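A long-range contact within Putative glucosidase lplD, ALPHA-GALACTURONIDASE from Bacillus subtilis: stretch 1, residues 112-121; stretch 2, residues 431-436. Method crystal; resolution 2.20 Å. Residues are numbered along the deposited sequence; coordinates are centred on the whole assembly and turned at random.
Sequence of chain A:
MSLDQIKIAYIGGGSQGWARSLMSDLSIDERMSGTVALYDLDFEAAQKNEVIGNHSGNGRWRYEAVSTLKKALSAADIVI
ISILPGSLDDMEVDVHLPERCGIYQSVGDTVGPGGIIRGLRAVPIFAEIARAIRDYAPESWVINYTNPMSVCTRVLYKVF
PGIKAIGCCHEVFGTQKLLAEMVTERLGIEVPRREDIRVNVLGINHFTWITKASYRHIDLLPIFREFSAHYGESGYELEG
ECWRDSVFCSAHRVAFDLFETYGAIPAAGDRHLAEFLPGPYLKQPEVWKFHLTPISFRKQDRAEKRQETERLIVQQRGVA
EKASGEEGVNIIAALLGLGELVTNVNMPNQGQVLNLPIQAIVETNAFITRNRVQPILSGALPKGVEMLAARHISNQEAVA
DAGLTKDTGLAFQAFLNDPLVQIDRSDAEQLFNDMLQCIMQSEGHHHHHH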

ATOM      1  N   GLY A 112      16.987  21.874   9.785  1.00 28.66           N
ATOM      2  CA  GLY A 112      17.351  22.669  10.955  1.00 27.32           C
ATOM      3  C   GLY A 112      16.362  23.825  11.088  1.00 30.94           C
ATOM      4  O   GLY A 112      15.399  23.925  10.299  1.00 30.63           O
ATOM      5  N   PRO A 113      16.572  24.695  12.096  1.00 28.55           N
ATOM      6  CA  PRO A 113      15.680  25.832  12.327  1.00 27.76           C
ATOM      7  C   PRO A 113      15.555  26.737  11.100  1.00 28.63           C
ATOM      8  O   PRO A 113      14.455  27.110  10.714  1.00 32.00           O
ATOM      9  N   GLY A 114      16.670  27.085  10.471  1.00 29.76           N
ATOM     10  CA  GLY A 114      16.621  27.934   9.279  1.00 25.05           C
ATOM     11  C   GLY A 114      15.903  27.305   8.106  1.00 26.65           C
ATOM     12  O   GLY A 114      15.172  27.983   7.365  1.00 27.78           O
ATOM     13  N   GLY A 115      16.131  26.015   7.904  1.00 26.10           N
ATOM     14  CA  GLY A 115      15.463  25.301   6.837  1.00 25.63           C
ATOM     15  C   GLY A 115      13.951  25.336   7.031  1.00 26.34           C
ATOM     16  O   GLY A 115      13.213  25.614   6.097  1.00 25.15           O
ATOM     17  N   ILE A 116      13.497  25.074   8.253  1.00 25.11           N
ATOM     18  CA  ILE A 116      12.072  25.056   8.576  1.00 24.22           C
ATOM     19  C   ILE A 116      11.423  26.429   8.384  1.00 24.99           C
ATOM     20  O   ILE A 116      10.396  26.550   7.721  1.00 24.47           O
ATOM     21  N   ILE A 117      12.023  27.458   8.979  1.00 23.31           N
ATOM     22  CA  ILE A 117      11.508  28.810   8.862  1.00 25.68           C
ATOM     23  C   ILE A 117      11.516  29.219   7.396  1.00 27.87           C
ATOM     24  O   ILE A 117      10.528  29.753   6.884  1.00 27.94           O
ATOM     25  N   ARG A 118      12.617  28.932   6.706  1.00 26.10           N
ATOM     26  CA  ARG A 118      12.712  29.277   5.288  1.00 27.27           C
ATOM     27  C   ARG A 118      11.629  28.582   4.451  1.00 27.82           C
ATOM     28  O   ARG A 118      10.977  29.206   3.606  1.00 25.95           O
ATOM     29  N   GLY A 119      11.432  27.294   4.698  1.00 27.46           N
ATOM     30  CA  GLY A 119      10.408  26.561   3.969  1.00 27.59           C
ATOM     31  C   GLY A 119       9.075  27.238   4.205  1.00 27.84           C
ATOM     32  O   GLY A 119       8.293  27.485   3.282  1.00 29.01           O
ATOM     33  N   LEU A 120       8.812  27.546   5.462  1.00 28.34           N
ATOM     34  CA  LEU A 120       7.566  28.183   5.830  1.00 29.96           C
ATOM     35  C   LEU A 120       7.330  29.429   4.963  1.00 29.58           C
ATOM     36  O   LEU A 120       6.269  29.623   4.401  1.00 32.81           O
ATOM     37  N   ARG A 121       8.339  30.275   4.869  1.00 29.81           N
ATOM     38  CA  ARG A 121       8.304  31.480   4.038  1.00 30.15           C
ATOM     39  C   ARG A 121       8.085  31.154   2.550  1.00 29.32           C
ATOM     40  O   ARG A 121       7.420  31.885   1.822  1.00 27.69           O
ATOM     41  N   LEU A 431      12.634  30.962  20.536  1.00 29.48           N
ATOM     42  CA  LEU A 431      13.410  31.014  19.290  1.00 30.69           C
ATOM     43  C   LEU A 431      12.493  30.982  18.058  1.00 29.24           C
ATOM     44  O   LEU A 431      12.590  31.834  17.186  1.00 29.66           O
ATOM     45  N   PHE A 432      11.591  30.006  18.000  1.00 28.56           N
ATOM     46  CA  PHE A 432      10.714  29.846  16.842  1.00 28.82           C
ATOM     47  C   PHE A 432       9.896  31.113  16.565  1.00 30.67           C
ATOM     48  O   PHE A 432       9.863  31.601  15.444  1.00 30.82           O
ATOM     49  N   ASN A 433       9.229  31.639  17.583  1.00 31.07           N
ATOM     50  CA  ASN A 433       8.456  32.879  17.427  1.00 34.35           C
ATOM     51  C   ASN A 433       9.301  34.079  16.985  1.00 34.12           C
ATOM     52  O   ASN A 433       8.864  34.884  16.171  1.00 32.84           O
ATOM     53  N   ASP A 434      10.515  34.188  17.516  1.00 35.33           N
ATOM     54  CA  ASP A 434      11.418  35.267  17.114  1.00 36.74           C
ATOM     55  C   ASP A 434      11.769  35.166  15.631  1.00 39.43           C
ATOM     56  O   ASP A 434      11.866  36.181  14.934  1.00 39.94           O
HETATM   57  N   MSE A 435      11.946  33.937  15.153  1.00 38.32           N
HETATM   58  CA  MSE A 435      12.337  33.699  13.768  1.00 38.67           C
HETATM   59  C   MSE A 435      11.177  33.938  12.811  1.00 39.47           C
HETATM   60  O   MSE A 435      11.381  34.330  11.666  1.00 41.20           O
ATOM     61  N   LEU A 436       9.961  33.681  13.267  1.00 39.23           N
ATOM     62  CA  LEU A 436       8.795  33.912  12.421  1.00 40.68           C
ATOM     63  C   LEU A 436       8.713  35.356  11.931  1.00 43.51           C
ATOM     64  O   LEU A 436       8.184  35.619  10.838  1.00 45.68           O
TER

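The contact between residues 112-121 and 431-436 of this chain is a small packing of apolar side chains between two helices, in which side chains more than 300 residues apart in sequence meet without a single hydrogen bond between the stretches. It illustrates a general principle: with the axes 10.9 Å apart at closest approach and crossing at -42°, side chains supply the contact.

Ile117 is the centre of the arrangement. Its CA-to-CB bond points toward the other stretch, and with chi1 and chi2 both m the side chain reaches three partners. CG1 of Ile117 lies 3.6 Å from CE of Met435, while CD1 of Ile117 sits 3.9 Å from CD1 of Phe432 and 4.2 Å from CD2 of Leu436.

Met435, present as selenomethionine, answers from the second helix. Its CA-to-CB bond also points toward the first stretch, and its m, t, p rotamer brings SE and CE up to the first helix. SE of Met435 packs 4.0 Å from CB of Pro113, and CE of Met435 comes within 3.7 Å of O of Pro113 and 3.9 Å of N of Gly114, so the methyl group rests against backbone as well as side chain.

One turn beyond Ile117 (i+3) and about two beyond Pro113, Leu120 extends the apolar surface; the CA-to-CB bonds of Pro113 and Leu120 both point toward the second stretch. Leu120 has chi1 of -136° and chi2 of 34°, both between the usual wells, and CD2 of Leu120 approaches CD2 of Leu436 at 3.9 Å and CE1 of Phe432 at 4.3 Å. Phe432 (chi1 t) and Leu436 (m, t) both start sideways, yet their ends come nearer; the ring meets Ile117 and Leu120 obliquely.

Polar side chains stand outside this packing. Asn433 points away, whereas Arg118, Arg121 and Asp434 find hydrogen-bond partners elsewhere in the structure.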

ATOM      1  CB  PRO A 113      16.332  26.581  13.502  1.00 29.04           C
ATOM      2  CG  PRO A 113      17.541  25.808  13.905  1.00 28.31           C
ATOM      3  CD  PRO A 113      17.520  24.484  13.197  1.00 28.88           C
ATOM      4  CB  ILE A 116      11.842  24.628  10.034  1.00 27.36           C
ATOM      5  CG1 ILE A 116      12.529  23.281  10.320  1.00 31.46           C
ATOM      6  CG2 ILE A 116      10.339  24.646  10.375  1.00 25.68           C
ATOM      7  CD1 ILE A 116      11.660  22.057  10.208  1.00 31.93           C
ATOM      8  CB  ILE A 117      12.339  29.818   9.720  1.00 25.75           C
ATOM      9  CG1 ILE A 117      12.233  29.447  11.196  1.00 25.16           C
ATOM     10  CG2 ILE A 117      11.852  31.256   9.513  1.00 22.55           C
ATOM     11  CD1 ILE A 117      10.809  29.522  11.742  1.00 29.93           C
ATOM     12  CB  ARG A 118      14.110  28.957   4.752  1.00 25.21           C
ATOM     13  CG  ARG A 118      14.371  29.415   3.323  1.00 24.04           C
ATOM     14  CD  ARG A 118      15.766  28.940   2.927  1.00 27.55           C
ATOM     15  NE  ARG A 118      16.026  29.014   1.497  1.00 28.61           N
ATOM     16  CZ  ARG A 118      17.021  29.719   0.970  1.00 30.98           C
ATOM     17  NH1 ARG A 118      17.832  30.393   1.772  1.00 27.99           N
ATOM     18  NH2 ARG A 118      17.202  29.740  -0.348  1.00 30.00           N
ATOM     19  CB  LEU A 120       7.686  28.578   7.282  1.00 29.94           C
ATOM     20  CG  LEU A 120       6.541  28.331   8.225  1.00 32.83           C
ATOM     21  CD1 LEU A 120       5.783  27.055   7.856  1.00 31.29           C
ATOM     22  CD2 LEU A 120       7.153  28.249   9.626  1.00 33.55           C
ATOM     23  CB  ARG A 121       9.639  32.203   4.229  1.00 32.35           C
ATOM     24  CG  ARG A 121       9.676  33.676   3.912  1.00 35.92           C
ATOM     25  CD  ARG A 121      10.809  34.393   4.704  1.00 35.17           C
ATOM     26  NE  ARG A 121      12.154  33.966   4.312  1.00 36.65           N
ATOM     27  CZ  ARG A 121      13.054  33.462   5.153  1.00 37.67           C
ATOM     28  NH1 ARG A 121      12.767  33.346   6.437  1.00 38.72           N
ATOM     29  NH2 ARG A 121      14.253  33.095   4.723  1.00 38.13           N
ATOM     30  CB  LEU A 431      14.432  29.864  19.235  1.00 29.43           C
ATOM     31  CG  LEU A 431      15.248  29.746  17.937  1.00 26.43           C
ATOM     32  CD1 LEU A 431      16.020  31.015  17.695  1.00 28.10           C
ATOM     33  CD2 LEU A 431      16.191  28.565  18.007  1.00 24.94           C
ATOM     34  CB  PHE A 432       9.801  28.629  17.049  1.00 28.78           C
ATOM     35  CG  PHE A 432       8.755  28.417  15.957  1.00 29.39           C
ATOM     36  CD1 PHE A 432       9.082  27.790  14.769  1.00 30.57           C
ATOM     37  CD2 PHE A 432       7.427  28.776  16.169  1.00 29.90           C
ATOM     38  CE1 PHE A 432       8.110  27.562  13.786  1.00 32.47           C
ATOM     39  CE2 PHE A 432       6.451  28.564  15.188  1.00 29.22           C
ATOM     40  CZ  PHE A 432       6.788  27.957  14.003  1.00 30.44           C
ATOM     41  CB  ASN A 433       7.706  33.209  18.718  1.00 35.19           C
ATOM     42  CG  ASN A 433       6.605  32.202  19.023  1.00 37.66           C
ATOM     43  OD1 ASN A 433       6.055  31.572  18.117  1.00 36.91           O
ATOM     44  ND2 ASN A 433       6.277  32.053  20.303  1.00 39.48           N
ATOM     45  CB  ASP A 434      12.688  35.258  17.960  1.00 35.44           C
ATOM     46  CG  ASP A 434      12.450  35.757  19.377  1.00 38.76           C
ATOM     47  OD1 ASP A 434      11.415  36.411  19.592  1.00 41.78           O
ATOM     48  OD2 ASP A 434      13.277  35.493  20.284  1.00 39.60           O
HETATM   49  CB  MSE A 435      12.889  32.271  13.591  1.00 34.77           C
HETATM   50  CG  MSE A 435      14.211  32.052  14.284  1.00 32.16           C
HETATM   51 SE   MSE A 435      14.853  30.233  14.112  1.00 34.72          SE
HETATM   52  CE  MSE A 435      15.564  30.314  12.284  1.00 32.53           C
ATOM     53  CB  LEU A 436       7.515  33.568  13.169  1.00 42.40           C
ATOM     54  CG  LEU A 436       7.064  32.108  13.111  1.00 42.88           C
ATOM     55  CD1 LEU A 436       5.632  32.014  13.621  1.00 42.62           C
ATOM     56  CD2 LEU A 436       7.160  31.543  11.694  1.00 39.89           C
TER